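Local coordinates for protein fructose-bisphosphate aldolase (PDB 4MOZ) that belongs to the DeoC/LacD family of aldolases and folds as a TIM barrel, with five copies in its assembly, at residues 9-14 with 22-27. Residues are numbered along the deposited sequence; the frame is centred on the assembly and turned at random.
Sequences VKVPAD and TYIDNY
Two first torsions help bring Val9 and Tyr27 into contact: CG1 of Val9 stands anti to its backbone N (chi1 176°), and CG of Tyr27 is likewise anti to its own N (chi1 -161°). That methyl lies over one face of the Tyr27 ring, a CH-pi contact with CG1 4.3 Å from the ring centroid, while CG2 of Val9 comes 3.9 Å from Tyr27 CD1. The same valine also touches two other residues of the helix, CG1 resting near Tyr23 CE2 and CG2 near Ile24 CG2. Two residues on, Val11 works mainly through one methyl: its CG2 packs 3.8 Å from Ile24 CG1, the two side chains crossing at about a right angle, and 3.9 Å from Tyr23 CD2. Pro12 and Tyr23 reach toward each other tip to tip, with Pro12 CD 3.7 Å from Tyr23 CZ. Tyr23 OH is hydrogen-bonded to Asp207 OD1, which ties down the polar end of an otherwise apolar contact. Arg89, in helix 84-90 of the second subunit, packs on both Pro12 and Tyr23, so this end of the contact lies at a subunit interface. The case illustrates how an irregular segment can be fastened to a helix by apolar side chains, without a polar bond between the two: the N-terminal loop packs on helix 20-30, ahead of strand 37-41, the first of the eight parallel barrel strands.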
# COMPACT_ATOMS: atom_id res chain seq x y z
N VAL C 9 24.61 -26.62 16.89
CA VAL C 9 23.75 -25.54 16.41
C VAL C 9 22.34 -26.09 16.18
O VAL C 9 22.14 -27.01 15.37
CB VAL C 9 24.28 -24.90 15.10
CG1 VAL C 9 23.33 -23.85 14.57
CG2 VAL C 9 25.67 -24.30 15.31
N LYS C 10 21.36 -25.55 16.90
CA LYS C 10 19.96 -25.90 16.67
C LYS C 10 19.40 -25.13 15.47
O LYS C 10 19.22 -23.91 15.52
CB LYS C 10 19.11 -25.65 17.92
CG LYS C 10 19.22 -26.76 18.95
CD LYS C 10 18.42 -26.45 20.19
CE LYS C 10 18.69 -27.48 21.27
NZ LYS C 10 18.20 -27.03 22.61
N VAL C 11 19.16 -25.86 14.39
CA VAL C 11 18.63 -25.27 13.17
C VAL C 11 17.11 -25.23 13.26
O VAL C 11 16.46 -26.29 13.33
CB VAL C 11 19.10 -26.06 11.92
CG1 VAL C 11 18.49 -25.49 10.65
CG2 VAL C 11 20.62 -26.06 11.83
N PRO C 12 16.52 -24.02 13.28
CA PRO C 12 15.06 -23.90 13.32
C PRO C 12 14.42 -24.44 12.05
O PRO C 12 15.07 -24.54 11.00
CB PRO C 12 14.83 -22.39 13.45
CG PRO C 12 16.07 -21.75 12.94
CD PRO C 12 17.19 -22.70 13.26
N ALA C 13 13.14 -24.80 12.15
CA ALA C 13 12.43 -25.53 11.11
C ALA C 13 12.07 -24.68 9.88
O ALA C 13 11.59 -25.22 8.88
CB ALA C 13 11.19 -26.18 11.69
N ASP C 14 12.29 -23.37 9.98
CA ASP C 14 12.06 -22.46 8.85
C ASP C 14 13.32 -22.24 8.01
O ASP C 14 13.29 -21.53 7.00
CB ASP C 14 11.44 -21.13 9.30
CG ASP C 14 12.31 -20.39 10.32
OD1 ASP C 14 13.22 -21.00 10.90
OD2 ASP C 14 12.07 -19.18 10.54
N THR C 22 24.57 -23.46 5.03
CA THR C 22 24.79 -22.02 5.02
C THR C 22 24.40 -21.39 6.36
O THR C 22 25.13 -20.55 6.89
CB THR C 22 24.02 -21.34 3.87
OG1 THR C 22 24.38 -21.96 2.63
CG2 THR C 22 24.34 -19.85 3.79
N TYR C 23 23.25 -21.80 6.90
CA TYR C 23 22.78 -21.28 8.18
C TYR C 23 23.77 -21.59 9.30
O TYR C 23 24.05 -20.74 10.14
CB TYR C 23 21.41 -21.85 8.55
CG TYR C 23 20.94 -21.41 9.92
CD1 TYR C 23 20.34 -20.17 10.10
CD2 TYR C 23 21.11 -22.23 11.03
CE1 TYR C 23 19.91 -19.76 11.36
CE2 TYR C 23 20.68 -21.83 12.29
CZ TYR C 23 20.08 -20.59 12.44
OH TYR C 23 19.65 -20.17 13.68
N ILE C 24 24.27 -22.82 9.31
CA ILE C 24 25.24 -23.25 10.31
C ILE C 24 26.54 -22.47 10.11
O ILE C 24 27.10 -21.94 11.07
CB ILE C 24 25.46 -24.78 10.30
CG1 ILE C 24 24.15 -25.50 10.63
CG2 ILE C 24 26.55 -25.17 11.29
CD1 ILE C 24 24.11 -26.97 10.23
N ASP C 25 27.01 -22.38 8.86
CA ASP C 25 28.17 -21.56 8.53
C ASP C 25 28.04 -20.17 9.15
O ASP C 25 28.96 -19.69 9.80
CB ASP C 25 28.34 -21.43 7.01
CG ASP C 25 28.83 -22.70 6.34
OD1 ASP C 25 29.25 -23.65 7.04
OD2 ASP C 25 28.80 -22.75 5.10
N ASN C 26 26.88 -19.56 8.96
CA ASN C 26 26.65 -18.18 9.41
C ASN C 26 26.51 -18.05 10.92
O ASN C 26 26.97 -17.06 11.51
CB ASN C 26 25.44 -17.58 8.69
CG ASN C 26 25.72 -17.28 7.23
OD1 ASN C 26 26.83 -16.85 6.87
ND2 ASN C 26 24.73 -17.49 6.38
N TYR C 27 25.88 -19.04 11.54
CA TYR C 27 25.75 -19.08 12.99
C TYR C 27 27.12 -19.25 13.65
O TYR C 27 27.43 -18.60 14.65
CB TYR C 27 24.81 -20.20 13.42
CG TYR C 27 24.28 -20.04 14.82
CD1 TYR C 27 25.01 -20.48 15.92
CD2 TYR C 27 23.04 -19.45 15.04
CE1 TYR C 27 24.52 -20.33 17.21
CE2 TYR C 27 22.54 -19.29 16.32
CZ TYR C 27 23.28 -19.73 17.40
OH TYR C 27 22.78 -19.58 18.67